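Local coordinates for protein dephospho-CoA kinase (Campylobacter jejuni subsp. jejuni serotype O:2, PDB 4ZO4) that probably catalyses the last step of coenzyme A biosynthesis, using ATP to phosphorylate the 3'-hydroxyl group of dephospho-CoA, at residues F9-I14 and G131-I136; L28-I33 and N111-V116; H40-E45 and P94-K99; K60-K65 and K72-I77; L142-I147 and A160-Q165. All blocks are in the same frame, centred on the assembly; numbering follows the deposited sequence.

Interaction 1: F9-I14 and G131-I136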
# COMPACT_ATOMS: atom_id res chain seq x y z
N PHE A 9 9.74 -24.59 -9.26
CA PHE A 9 10.21 -23.23 -9.01
C PHE A 9 11.37 -23.31 -8.04
O PHE A 9 11.33 -24.04 -7.07
CB PHE A 9 9.07 -22.29 -8.54
CG PHE A 9 8.02 -22.04 -9.62
CD1 PHE A 9 8.26 -21.13 -10.63
CD2 PHE A 9 6.86 -22.79 -9.65
CE1 PHE A 9 7.32 -20.93 -11.65
CE2 PHE A 9 5.93 -22.62 -10.67
CZ PHE A 9 6.15 -21.68 -11.67
N VAL A 10 12.42 -22.57 -8.31
CA VAL A 10 13.52 -22.53 -7.40
C VAL A 10 13.63 -21.13 -6.84
O VAL A 10 13.93 -20.19 -7.57
CB VAL A 10 14.82 -22.87 -8.09
CG1 VAL A 10 15.97 -22.75 -7.11
CG2 VAL A 10 14.73 -24.27 -8.68
N THR A 11 13.39 -20.98 -5.54
CA THR A 11 13.46 -19.66 -4.95
C THR A 11 14.28 -19.72 -3.68
O THR A 11 14.39 -20.78 -3.09
CB THR A 11 12.04 -19.12 -4.68
OG1 THR A 11 12.13 -17.90 -3.95
CG2 THR A 11 11.23 -20.10 -3.88
N ALA A 12 14.87 -18.59 -3.28
CA ALA A 12 15.82 -18.58 -2.17
C ALA A 12 15.71 -17.38 -1.27
O ALA A 12 15.51 -16.25 -1.72
CB ALA A 12 17.24 -18.70 -2.69
N SER A 13 15.91 -17.65 0.01
CA SER A 13 15.92 -16.61 1.01
C SER A 13 17.12 -15.70 0.87
O SER A 13 17.15 -14.66 1.50
CB SER A 13 15.92 -17.21 2.42
OG SER A 13 17.23 -17.35 2.92
N ILE A 14 18.11 -16.12 0.07
CA ILE A 14 19.31 -15.33 -0.24
C ILE A 14 19.89 -15.77 -1.62
O ILE A 14 19.86 -16.96 -1.97
CB ILE A 14 20.37 -15.44 0.87
CG1 ILE A 14 21.70 -14.81 0.44
CG2 ILE A 14 20.59 -16.90 1.26
CD1 ILE A 14 22.65 -14.56 1.59
N GLY A 131 3.02 -25.29 -10.66
CA GLY A 131 3.89 -26.42 -10.37
C GLY A 131 4.24 -26.52 -8.90
O GLY A 131 3.45 -26.15 -8.03
N LYS A 132 5.45 -27.01 -8.63
CA LYS A 132 5.96 -27.14 -7.26
C LYS A 132 7.08 -26.13 -6.90
O LYS A 132 7.97 -25.79 -7.72
CB LYS A 132 6.43 -28.57 -7.00
CG LYS A 132 5.38 -29.42 -6.32
CD LYS A 132 5.21 -30.78 -6.96
CE LYS A 132 3.96 -31.47 -6.44
NZ LYS A 132 3.45 -32.42 -7.47
N VAL A 133 7.05 -25.71 -5.65
CA VAL A 133 7.88 -24.63 -5.22
C VAL A 133 8.95 -25.13 -4.27
O VAL A 133 8.65 -25.74 -3.23
CB VAL A 133 7.03 -23.58 -4.50
CG1 VAL A 133 7.77 -22.25 -4.40
CG2 VAL A 133 5.74 -23.40 -5.25
N ILE A 134 10.20 -24.82 -4.62
CA ILE A 134 11.39 -25.24 -3.87
C ILE A 134 12.01 -24.00 -3.23
O ILE A 134 12.54 -23.13 -3.92
CB ILE A 134 12.46 -25.86 -4.81
CG1 ILE A 134 11.99 -27.19 -5.39
CG2 ILE A 134 13.81 -26.06 -4.10
CD1 ILE A 134 12.98 -27.78 -6.39
N VAL A 135 11.94 -23.92 -1.92
CA VAL A 135 12.52 -22.78 -1.26
C VAL A 135 13.79 -23.20 -0.56
O VAL A 135 13.79 -24.12 0.27
CB VAL A 135 11.56 -22.14 -0.24
CG1 VAL A 135 12.21 -20.90 0.36
CG2 VAL A 135 10.24 -21.77 -0.90
N ILE A 136 14.87 -22.52 -0.89
CA ILE A 136 16.10 -22.64 -0.15
C ILE A 136 16.13 -21.58 0.93
O ILE A 136 16.22 -20.38 0.66
CB ILE A 136 17.32 -22.50 -1.06
CG1 ILE A 136 17.22 -23.53 -2.18
CG2 ILE A 136 18.56 -22.73 -0.23
CD1 ILE A 136 18.04 -23.19 -3.40
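Thr-11 and Val-135 sit side by side on neighbouring strands, their side chains pointing the same way, and CG2 of Thr-11 lies 3.6 Å from CG2 of Val-135. The threonine holds OG1 anti to its backbone N (chi1 173°), which puts the methyl CG2 between N and the carbonyl carbon. From there CG2 also meets Val-133, 4.1 Å from its CG1, so one methyl packs on two valines. Phe-9 lies on the same face. Its ring turns an edge to the partner chain: Gly-131 N is near the ring plane, 3.9 Å from CE2. The backbones are in parallel register, Phe-9 beside Val-133 through Ala-12 beside Ile-136, and form the 7-12/132-136 pair within the parallel sheet of the P-loop NTPase fold. Strand 7-12 runs straight on into the loop predicted to bind ATP. Five N-H to O bonds join the two chains; the last, Ser-13 N to Ile-136 O at 2.8 Å, carries the ladder one residue past the strand, where Ser-13 OG bonds to Thr-138 N. Val-10, Ala-12, Ile-134 and Ile-136 line the other face. There CB of Ala-12 rests 4.1 Å from CB of Ile-136, and Val-10 brings CG1 to 4.3 Å from Ile-136 CD1. Phe-21 of helix 15-27 packs over Val-10, Ile-134 and Ile-136.

Interaction 2: L28-I33 and N111-V116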
# COMPACT_ATOMS: atom_id res chain seq x y z
N LEU A 28 24.05 -31.31 -13.53
CA LEU A 28 23.31 -32.59 -13.58
C LEU A 28 22.39 -32.78 -14.80
O LEU A 28 21.72 -33.81 -14.93
CB LEU A 28 22.50 -32.77 -12.29
CG LEU A 28 23.32 -32.90 -10.99
CD1 LEU A 28 22.40 -33.34 -9.86
CD2 LEU A 28 24.50 -33.88 -11.10
N GLY A 29 22.35 -31.77 -15.68
CA GLY A 29 21.73 -31.88 -17.00
C GLY A 29 20.26 -31.49 -17.09
O GLY A 29 19.61 -31.80 -18.10
N PHE A 30 19.72 -30.82 -16.07
CA PHE A 30 18.30 -30.42 -16.13
C PHE A 30 18.16 -28.98 -16.61
O PHE A 30 19.03 -28.15 -16.34
CB PHE A 30 17.65 -30.58 -14.77
CG PHE A 30 17.52 -32.01 -14.33
CD1 PHE A 30 16.35 -32.72 -14.58
CD2 PHE A 30 18.57 -32.65 -13.67
CE1 PHE A 30 16.22 -34.03 -14.18
CE2 PHE A 30 18.45 -33.97 -13.27
CZ PHE A 30 17.26 -34.66 -13.52
N LYS A 31 17.06 -28.72 -17.32
CA LYS A 31 16.76 -27.40 -17.92
C LYS A 31 16.28 -26.37 -16.88
O LYS A 31 15.36 -26.64 -16.12
CB LYS A 31 15.64 -27.52 -18.97
CG LYS A 31 15.92 -28.46 -20.14
CD LYS A 31 16.73 -27.78 -21.24
CE LYS A 31 16.48 -28.41 -22.60
NZ LYS A 31 17.07 -27.61 -23.72
N SER A 32 16.88 -25.18 -16.89
CA SER A 32 16.34 -24.05 -16.12
C SER A 32 16.06 -22.85 -17.00
O SER A 32 16.79 -22.59 -17.96
CB SER A 32 17.32 -23.60 -15.05
OG SER A 32 18.44 -22.98 -15.67
N ILE A 33 15.03 -22.09 -16.66
CA ILE A 33 14.83 -20.74 -17.23
C ILE A 33 14.95 -19.71 -16.11
O ILE A 33 14.65 -20.01 -14.95
CB ILE A 33 13.49 -20.59 -17.98
CG1 ILE A 33 12.30 -20.74 -17.03
CG2 ILE A 33 13.40 -21.62 -19.09
CD1 ILE A 33 10.98 -20.92 -17.74
N ASN A 111 8.68 -33.43 -21.40
CA ASN A 111 8.63 -34.58 -20.48
C ASN A 111 9.88 -34.87 -19.65
O ASN A 111 10.08 -36.00 -19.23
CB ASN A 111 8.17 -35.82 -21.24
CG ASN A 111 6.66 -35.96 -21.24
OD1 ASN A 111 6.04 -35.95 -20.18
ND2 ASN A 111 6.06 -36.08 -22.43
N LYS A 112 10.70 -33.86 -19.39
CA LYS A 112 11.80 -33.97 -18.45
C LYS A 112 11.64 -32.84 -17.41
O LYS A 112 11.18 -31.75 -17.74
CB LYS A 112 13.13 -33.87 -19.18
CG LYS A 112 14.33 -34.27 -18.34
CD LYS A 112 15.64 -33.71 -18.89
CE LYS A 112 16.71 -33.71 -17.81
NZ LYS A 112 18.08 -33.60 -18.37
N ALA A 113 12.01 -33.11 -16.15
CA ALA A 113 11.94 -32.11 -15.09
C ALA A 113 12.77 -30.90 -15.44
O ALA A 113 13.87 -31.05 -16.03
CB ALA A 113 12.42 -32.68 -13.76
N PHE A 114 12.24 -29.73 -15.07
CA PHE A 114 12.87 -28.43 -15.30
C PHE A 114 12.60 -27.42 -14.15
O PHE A 114 11.63 -27.54 -13.39
CB PHE A 114 12.45 -27.83 -16.66
CG PHE A 114 11.01 -27.40 -16.73
CD1 PHE A 114 10.65 -26.07 -16.57
CD2 PHE A 114 10.00 -28.33 -17.00
CE1 PHE A 114 9.32 -25.67 -16.64
CE2 PHE A 114 8.66 -27.94 -17.08
CZ PHE A 114 8.33 -26.61 -16.90
N PHE A 115 13.48 -26.42 -14.06
CA PHE A 115 13.51 -25.46 -12.96
C PHE A 115 13.41 -23.99 -13.42
O PHE A 115 14.23 -23.50 -14.21
CB PHE A 115 14.78 -25.71 -12.12
CG PHE A 115 14.80 -27.07 -11.45
CD1 PHE A 115 14.03 -27.29 -10.32
CD2 PHE A 115 15.54 -28.13 -11.98
CE1 PHE A 115 14.00 -28.54 -9.71
CE2 PHE A 115 15.50 -29.38 -11.38
CZ PHE A 115 14.73 -29.58 -10.24
N VAL A 116 12.39 -23.31 -12.94
CA VAL A 116 12.20 -21.88 -13.17
C VAL A 116 12.85 -21.16 -12.00
O VAL A 116 12.31 -21.12 -10.88
CB VAL A 116 10.70 -21.49 -13.22
CG1 VAL A 116 10.53 -20.01 -13.49
CG2 VAL A 116 9.94 -22.32 -14.26
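Lys-31 to Ile-33 runs parallel to Phe-114 to Val-116, the strand axes 16° apart, and Phe-115 bonds to both sides of Ser-32: its N to Lys-31 O (2.8 Å) and its O to Ile-33 N (2.9 Å). This pair makes one border of the parallel P-loop NTPase sheet, strand 31-34 being outermost within the chain. On the N-terminal side of the paired residues, Phe-30 and Lys-112 cross at about a right angle. Lys-112 is extended beyond CG and carries NZ over one face of the Phe-30 ring, 4.5 Å from its centroid and 20° off the normal, in a cation-pi contact. The same NZ reaches Gly-29 O, which belongs to the Schellman turn ending helix 15-27; that bond is modelled too short for its length to be trusted. Ala-113 O meets the ring at its edge, 3.3 Å from Phe-30 CD1. Further on, Ile-33 and Val-116 lie side by side, pointing the same way. With Ile-33 CG1 held between N and the carbonyl carbon (chi1 64°), CG1 comes to 4.0 Å from Val-116 CG1, and CD1 to 3.9 Å from Val-116 CG2. Met-104 of helix 82-109 covers both residues. On the other face Phe-115 meets Phe-21 edge-to-face, while its own rim atom CE2 stands 4.2 Å from Phe-30 CB.

Interaction 3: H40-E45 and P94-K99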
# COMPACT_ATOMS: atom_id res chain seq x y z
N HIS A 40 14.03 -8.93 -17.82
CA HIS A 40 14.92 -7.91 -18.34
C HIS A 40 14.70 -7.78 -19.85
O HIS A 40 14.73 -6.66 -20.40
CB HIS A 40 16.37 -8.25 -17.95
CG HIS A 40 17.40 -7.33 -18.54
ND1 HIS A 40 18.73 -7.69 -18.67
CD2 HIS A 40 17.30 -6.08 -19.05
CE1 HIS A 40 19.40 -6.69 -19.22
NE2 HIS A 40 18.55 -5.71 -19.47
N LYS A 41 14.42 -8.91 -20.50
CA LYS A 41 14.22 -8.94 -21.96
C LYS A 41 12.87 -8.30 -22.38
O LYS A 41 12.71 -7.88 -23.53
CB LYS A 41 14.33 -10.39 -22.48
CG LYS A 41 15.15 -10.54 -23.78
CD LYS A 41 14.28 -10.60 -25.03
CE LYS A 41 15.06 -10.37 -26.32
NZ LYS A 41 15.15 -8.92 -26.63
N ILE A 42 11.91 -8.21 -21.46
CA ILE A 42 10.63 -7.57 -21.76
C ILE A 42 10.84 -6.06 -21.98
O ILE A 42 10.31 -5.49 -22.94
CB ILE A 42 9.59 -7.80 -20.65
CG1 ILE A 42 9.02 -9.23 -20.71
CG2 ILE A 42 8.45 -6.81 -20.74
CD1 ILE A 42 8.69 -9.73 -22.08
N LEU A 43 11.64 -5.45 -21.10
CA LEU A 43 11.99 -4.04 -21.25
C LEU A 43 12.63 -3.71 -22.59
O LEU A 43 12.31 -2.68 -23.18
CB LEU A 43 12.92 -3.59 -20.13
CG LEU A 43 12.33 -3.79 -18.74
CD1 LEU A 43 13.27 -3.19 -17.71
CD2 LEU A 43 10.91 -3.22 -18.60
N ASP A 44 13.51 -4.59 -23.09
CA ASP A 44 14.17 -4.38 -24.38
C ASP A 44 13.27 -4.68 -25.56
O ASP A 44 13.37 -4.02 -26.58
CB ASP A 44 15.44 -5.24 -24.50
CG ASP A 44 16.61 -4.74 -23.64
OD1 ASP A 44 17.01 -3.56 -23.78
OD2 ASP A 44 17.15 -5.54 -22.86
N GLU A 45 12.40 -5.69 -25.47
CA GLU A 45 11.49 -5.98 -26.60
C GLU A 45 10.49 -4.85 -26.77
O GLU A 45 9.98 -4.66 -27.85
CB GLU A 45 10.69 -7.26 -26.41
CG GLU A 45 11.47 -8.56 -26.59
CD GLU A 45 10.66 -9.78 -26.15
OE1 GLU A 45 9.50 -9.93 -26.63
OE2 GLU A 45 11.18 -10.58 -25.33
N PRO A 94 1.68 -8.56 -17.22
CA PRO A 94 1.12 -9.58 -18.14
C PRO A 94 2.12 -10.10 -19.21
O PRO A 94 2.04 -11.26 -19.64
CB PRO A 94 -0.05 -8.86 -18.78
CG PRO A 94 0.24 -7.38 -18.60
CD PRO A 94 0.98 -7.27 -17.32
N LYS A 95 3.08 -9.26 -19.59
CA LYS A 95 4.11 -9.64 -20.56
C LYS A 95 5.10 -10.62 -19.98
O LYS A 95 5.57 -11.54 -20.67
CB LYS A 95 4.88 -8.41 -21.05
CG LYS A 95 4.08 -7.58 -22.00
CD LYS A 95 4.69 -6.20 -22.17
CE LYS A 95 3.85 -5.29 -23.07
NZ LYS A 95 2.78 -4.55 -22.33
N ILE A 96 5.43 -10.42 -18.71
CA ILE A 96 6.32 -11.36 -18.02
C ILE A 96 5.60 -12.71 -17.81
O ILE A 96 6.12 -13.78 -18.15
CB ILE A 96 6.89 -10.78 -16.71
CG1 ILE A 96 7.57 -9.41 -16.91
CG2 ILE A 96 7.96 -11.71 -16.19
CD1 ILE A 96 7.82 -8.60 -15.64
N ARG A 97 4.37 -12.63 -17.29
CA ARG A 97 3.50 -13.77 -17.05
C ARG A 97 3.28 -14.67 -18.27
O ARG A 97 3.25 -15.89 -18.15
CB ARG A 97 2.16 -13.26 -16.53
CG ARG A 97 1.07 -14.31 -16.27
CD ARG A 97 1.11 -14.86 -14.85
NE ARG A 97 0.19 -15.98 -14.66
CZ ARG A 97 0.20 -16.81 -13.62
NH1 ARG A 97 1.10 -16.66 -12.64
NH2 ARG A 97 -0.69 -17.79 -13.55
N ALA A 98 3.12 -14.10 -19.45
CA ALA A 98 2.84 -14.91 -20.66
C ALA A 98 4.11 -15.46 -21.27
O ALA A 98 4.08 -16.54 -21.87
CB ALA A 98 2.07 -14.10 -21.69
N LYS A 99 5.21 -14.72 -21.15
CA LYS A 99 6.52 -15.22 -21.58
C LYS A 99 7.09 -16.29 -20.62
O LYS A 99 7.76 -17.21 -21.03
CB LYS A 99 7.51 -14.08 -21.72
CG LYS A 99 8.86 -14.53 -22.24
CD LYS A 99 9.44 -13.63 -23.33
CE LYS A 99 8.94 -14.05 -24.71
NZ LYS A 99 10.04 -14.12 -25.72
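Ile-42 is the residue of helix 40-45 that enters the surface of helix 94-99, and the close packing gathers round its branches. CG2 lies 3.9 Å from Lys-95 CB and close to CD of the same lysine, so it rests on the aliphatic part of that chain. CG1 approaches Ile-96, 4.1 Å from its CG1. With chi2 at -43° the end methyl CD1 is folded back rather than anti to CA; it lies 3.9 Å from Lys-95 O and also meets Lys-99 CD at 4.2 Å. Ile-42 and Ile-96 are both buried, and the two side chains cross obliquely.

Toward solvent the contact thins to one charged pair. Glu-45 and Lys-99 reach toward each other tip to tip, with OE2 3.7 Å from NZ, a long salt bridge that should hold only loosely. Lys-99 bends at chi2, chi3 and chi4 on its way there, and has Glu-102 as another distant, weak partner. Lys-95 sends its own ammonium elsewhere: NZ bonds to Phe-91 O and makes a cation-pi contact with the Phe-91 ring, leaving only its inner carbons to Ile-42.

The short helix segments pass 9.9 Å apart at 117°, a steep crossing that limits the contact to a small patch. Plain packing away from the predicted ATP site, it joins helix 35-45, which follows strand 31-34, to the long helix 82-109 leading toward strand 114-117. Leu-43 turns to helix 71-80, while Ile-96 also touches Phe-122 of its own chain and Asn-80 of the second subunit.

Interaction 4: K60-K65 and K72-I77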
# COMPACT_ATOMS: atom_id res chain seq x y z
N LYS A 60 15.37 13.59 -19.79
CA LYS A 60 16.45 12.74 -20.28
C LYS A 60 15.92 11.80 -21.34
O LYS A 60 14.76 11.89 -21.74
CB LYS A 60 17.09 11.96 -19.12
CG LYS A 60 17.56 12.85 -17.97
CD LYS A 60 18.48 13.99 -18.43
CE LYS A 60 18.66 15.05 -17.35
NZ LYS A 60 17.51 16.00 -17.27
N ASN A 61 16.79 10.93 -21.83
CA ASN A 61 16.38 9.97 -22.82
C ASN A 61 16.33 8.61 -22.20
O ASN A 61 17.22 8.23 -21.45
CB ASN A 61 17.29 9.98 -24.04
CG ASN A 61 16.61 9.42 -25.27
OD1 ASN A 61 16.18 8.27 -25.29
ND2 ASN A 61 16.48 10.25 -26.30
N LEU A 62 15.27 7.90 -22.51
CA LEU A 62 15.13 6.53 -22.08
C LEU A 62 15.97 5.64 -22.95
O LEU A 62 16.66 4.75 -22.45
CB LEU A 62 13.68 6.11 -22.12
CG LEU A 62 13.02 6.50 -20.82
CD1 LEU A 62 11.51 6.52 -21.00
CD2 LEU A 62 13.44 5.55 -19.69
N LEU A 63 15.92 5.90 -24.26
CA LEU A 63 16.66 5.10 -25.24
C LEU A 63 18.16 5.41 -25.19
O LEU A 63 18.57 6.58 -25.26
CB LEU A 63 16.10 5.30 -26.65
CG LEU A 63 14.60 5.00 -26.78
CD1 LEU A 63 14.12 5.15 -28.21
CD2 LEU A 63 14.26 3.61 -26.24
N LYS A 64 18.95 4.35 -25.05
CA LYS A 64 20.40 4.40 -24.85
C LYS A 64 21.12 4.37 -26.18
O LYS A 64 22.05 5.13 -26.43
CB LYS A 64 20.83 3.19 -24.01
CG LYS A 64 22.23 3.28 -23.41
CD LYS A 64 22.33 2.59 -22.05
CE LYS A 64 22.58 1.09 -22.16
NZ LYS A 64 22.56 0.41 -20.82
N LYS A 65 20.68 3.45 -27.04
CA LYS A 65 21.28 3.31 -28.35
C LYS A 65 20.21 2.79 -29.30
O LYS A 65 19.25 3.50 -29.59
CB LYS A 65 22.54 2.43 -28.29
CG LYS A 65 23.32 2.34 -29.60
CD LYS A 65 24.46 1.31 -29.55
CE LYS A 65 24.68 0.68 -30.95
NZ LYS A 65 25.92 -0.18 -30.97
N LYS A 72 18.88 2.48 -15.89
CA LYS A 72 19.22 3.34 -14.76
C LYS A 72 18.21 4.48 -14.63
O LYS A 72 17.62 4.69 -13.58
CB LYS A 72 20.64 3.91 -14.92
CG LYS A 72 21.22 4.50 -13.64
CD LYS A 72 22.69 4.90 -13.79
CE LYS A 72 23.13 5.80 -12.64
NZ LYS A 72 24.52 6.32 -12.81
N ILE A 73 18.02 5.19 -15.73
CA ILE A 73 17.03 6.24 -15.82
C ILE A 73 15.61 5.72 -15.52
O ILE A 73 14.90 6.32 -14.69
CB ILE A 73 17.09 6.91 -17.21
CG1 ILE A 73 18.46 7.58 -17.40
CG2 ILE A 73 15.99 7.96 -17.37
CD1 ILE A 73 18.69 8.16 -18.79
N LEU A 74 15.20 4.62 -16.14
CA LEU A 74 13.84 4.12 -15.94
C LEU A 74 13.58 3.85 -14.47
O LEU A 74 12.51 4.21 -13.95
CB LEU A 74 13.58 2.84 -16.73
CG LEU A 74 12.21 2.18 -16.51
CD1 LEU A 74 11.11 2.98 -17.18
CD2 LEU A 74 12.23 0.77 -17.05
N GLY A 75 14.54 3.19 -13.81
CA GLY A 75 14.46 3.00 -12.36
C GLY A 75 14.46 4.30 -11.53
O GLY A 75 13.83 4.36 -10.47
N GLU A 76 15.15 5.34 -12.00
CA GLU A 76 15.07 6.62 -11.31
C GLU A 76 13.68 7.20 -11.45
O GLU A 76 13.16 7.80 -10.51
CB GLU A 76 16.11 7.61 -11.83
CG GLU A 76 17.54 7.17 -11.48
CD GLU A 76 18.64 8.07 -12.05
OE1 GLU A 76 19.83 7.72 -11.84
OE2 GLU A 76 18.33 9.09 -12.71
N ILE A 77 13.08 7.01 -12.62
CA ILE A 77 11.76 7.56 -12.86
C ILE A 77 10.76 6.93 -11.90
O ILE A 77 10.03 7.63 -11.20
CB ILE A 77 11.30 7.34 -14.31
CG1 ILE A 77 12.03 8.27 -15.26
CG2 ILE A 77 9.81 7.55 -14.45
CD1 ILE A 77 11.63 8.07 -16.70
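Leu-62 meets helix 72-77 with a single methyl, CD2, which touches three residues of it: Leu-74 CB at 4.0 Å, Ile-73 CG2 at 4.2 Å and, one turn on from Ile-73, Ile-77 CD1 at 4.3 Å. The leucine side chain crosses that of Leu-74 at a slant. Ile-73 answers from the helix side. Its CD1 lies 4.1 Å from Lys-60 CB and also near the carbonyl oxygen of Asn-61, so the loop drapes over the isoleucine from one residue to the next. Ile-73 holds CG1 anti to its carbonyl carbon (chi1 -63°), and the other branch, CG2, is the one that meets Leu-62. The contacts between side chains are apolar. They fold the connection after helix 47-54 back against the start of helix 71-80, in the helical region set apart from the P-loop NTPase sheet; in relatives this region is thought to serve the acceptor substrate. Next outward, Asn-61 OD1 takes a weak, bent bond from Leu-63 N, and Leu-62 is tied to Asp-70 through the backbone. Phe-54 packs on both Leu-62 and Leu-74, Phe-57 on Ile-77, and helix 82-109 adds Leu-88 at Leu-74 and Ala-84 at Ile-77. On the helix, Glu-76 makes a salt bridge to Arg-71 of the second subunit.

Interaction 5: L142-I147 and A160-Q165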
# COMPACT_ATOMS: atom_id res chain seq x y z
N LEU A 142 15.22 -13.50 14.53
CA LEU A 142 14.30 -12.42 14.33
C LEU A 142 14.34 -11.54 15.58
O LEU A 142 13.30 -11.26 16.20
CB LEU A 142 12.90 -12.97 14.07
CG LEU A 142 12.81 -13.98 12.92
CD1 LEU A 142 11.38 -14.45 12.73
CD2 LEU A 142 13.33 -13.39 11.62
N SER A 143 15.55 -11.11 15.92
CA SER A 143 15.80 -10.26 17.07
C SER A 143 16.44 -9.01 16.57
O SER A 143 17.52 -9.04 15.98
CB SER A 143 16.79 -10.92 18.03
OG SER A 143 17.23 -10.01 19.01
N LEU A 144 15.79 -7.88 16.83
CA LEU A 144 16.32 -6.61 16.42
C LEU A 144 17.73 -6.36 16.94
O LEU A 144 18.63 -6.04 16.18
CB LEU A 144 15.43 -5.49 16.92
CG LEU A 144 15.86 -4.11 16.45
CD1 LEU A 144 15.80 -4.05 14.94
CD2 LEU A 144 14.96 -3.08 17.07
N LYS A 145 17.91 -6.53 18.25
CA LYS A 145 19.12 -6.07 18.94
C LYS A 145 20.33 -6.89 18.49
O LYS A 145 21.43 -6.36 18.31
CB LYS A 145 19.00 -6.17 20.47
CG LYS A 145 17.60 -6.00 21.09
CD LYS A 145 17.10 -4.56 21.02
CE LYS A 145 16.04 -4.29 22.09
NZ LYS A 145 16.18 -2.92 22.65
N ARG A 146 20.11 -8.18 18.30
CA ARG A 146 21.15 -9.04 17.81
C ARG A 146 21.53 -8.73 16.36
O ARG A 146 22.59 -9.13 15.91
CB ARG A 146 20.75 -10.52 17.98
CG ARG A 146 20.68 -11.01 19.44
CD ARG A 146 22.03 -10.95 20.17
NE ARG A 146 22.32 -12.14 20.97
CZ ARG A 146 22.89 -13.27 20.51
NH1 ARG A 146 23.23 -13.40 19.23
NH2 ARG A 146 23.11 -14.29 21.34
N ILE A 147 20.68 -8.04 15.62
CA ILE A 147 21.02 -7.63 14.25
C ILE A 147 21.89 -6.37 14.23
O ILE A 147 22.76 -6.22 13.36
CB ILE A 147 19.75 -7.42 13.39
CG1 ILE A 147 19.00 -8.75 13.19
CG2 ILE A 147 20.12 -6.83 12.04
CD1 ILE A 147 17.63 -8.61 12.57
N ALA A 160 14.59 -2.74 8.60
CA ALA A 160 14.43 -3.19 7.22
C ALA A 160 14.81 -4.66 7.06
O ALA A 160 14.08 -5.48 6.46
CB ALA A 160 15.30 -2.35 6.33
N ARG A 161 15.98 -4.98 7.60
CA ARG A 161 16.48 -6.28 7.48
C ARG A 161 15.54 -7.26 8.16
O ARG A 161 15.22 -8.31 7.61
CB ARG A 161 17.88 -6.34 8.09
CG ARG A 161 18.64 -7.53 7.55
CD ARG A 161 20.11 -7.43 7.81
NE ARG A 161 20.88 -7.92 6.67
CZ ARG A 161 22.16 -8.27 6.75
NH1 ARG A 161 22.80 -8.19 7.92
NH2 ARG A 161 22.79 -8.71 5.67
N LEU A 162 15.14 -6.92 9.38
CA LEU A 162 14.23 -7.77 10.17
C LEU A 162 12.88 -7.98 9.49
O LEU A 162 12.30 -9.09 9.51
CB LEU A 162 13.97 -7.13 11.55
CG LEU A 162 13.16 -7.97 12.55
CD1 LEU A 162 13.67 -9.40 12.56
CD2 LEU A 162 13.32 -7.46 13.95
N ASP A 163 12.34 -6.91 8.92
CA ASP A 163 11.04 -7.04 8.27
C ASP A 163 11.11 -7.99 7.09
O ASP A 163 10.18 -8.74 6.84
CB ASP A 163 10.57 -5.68 7.80
CG ASP A 163 10.02 -4.82 8.94
OD1 ASP A 163 9.49 -5.36 9.95
OD2 ASP A 163 10.13 -3.59 8.79
N SER A 164 12.19 -7.94 6.34
CA SER A 164 12.28 -8.74 5.15
C SER A 164 12.41 -10.19 5.56
O SER A 164 11.72 -11.04 5.03
CB SER A 164 13.45 -8.31 4.29
OG SER A 164 14.62 -8.31 5.06
N GLN A 165 13.26 -10.46 6.55
CA GLN A 165 13.35 -11.81 7.11
C GLN A 165 11.99 -12.30 7.56
O GLN A 165 11.62 -13.42 7.25
CB GLN A 165 14.34 -11.88 8.25
CG GLN A 165 15.78 -11.62 7.79
CD GLN A 165 16.74 -11.42 8.96
OE1 GLN A 165 16.46 -11.80 10.10
NE2 GLN A 165 17.90 -10.81 8.68
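Leu-162 of helix 155-172 packs against Leu-142, Leu-144 and Ile-147 at the start of helix 144-151, a helical pair that follows strand 132-136 where P-loop kinases of this type carry their lid. Its CG is anti to the backbone N (chi1 -173°), and with chi2 at 45° the two methyls divide the work. CD1 lies 3.6 Å from Leu-142 CA and 4.0 Å from Ile-147 CD1, whereas CD2 faces the first turn, 3.8 Å from Leu-144 N. Ile-147 crosses Leu-162 at about a right angle. Leu-142 and Gln-165 slide past each other in opposite directions, bringing CD2 of the leucine to 3.8 Å from Gln-165 CB. Ser-143 is the N-cap of helix 144-151: OG accepts a weak bond from Arg-146 N. Arg-161 lends CD to Ile-147 but ends in a salt bridge with Asp-151. Other copies of the protein pack nearby, with Ile-166 of the third subunit on Leu-144 and Ile-87 of the second on Ala-160. Within helix 155-172, Ser-164 turns its hydroxyl back on the helix (chi1 54°): OG donates to Arg-161 O at 2.6 Å from above the carbonyl plane, and the same oxygen accepts from Gln-165 N.

Overall arrangement
Interactions 1 and 2 belong to one parallel sheet, their centres 14 Å apart and joined where strand 7-12 neighbours strand 114-117: Val-10 N probably bonds to Val-116 O, and Phe-115 packs on Ile-134. Along the chain, interaction 1 encloses interaction 2, which encloses 3, which in turn encloses 4; interaction 5 follows after all of them. Interactions 3 and 4 touch through Leu-43 and Leu-74, carrying the fold outward along helices 35-45, 71-80 and 82-109. Interaction 5 lies about 34 Å, centre to centre, from 3 and from 4. The sheet thus holds the predicted ATP loop, with two helical arms extending from it that both contact the second subunit.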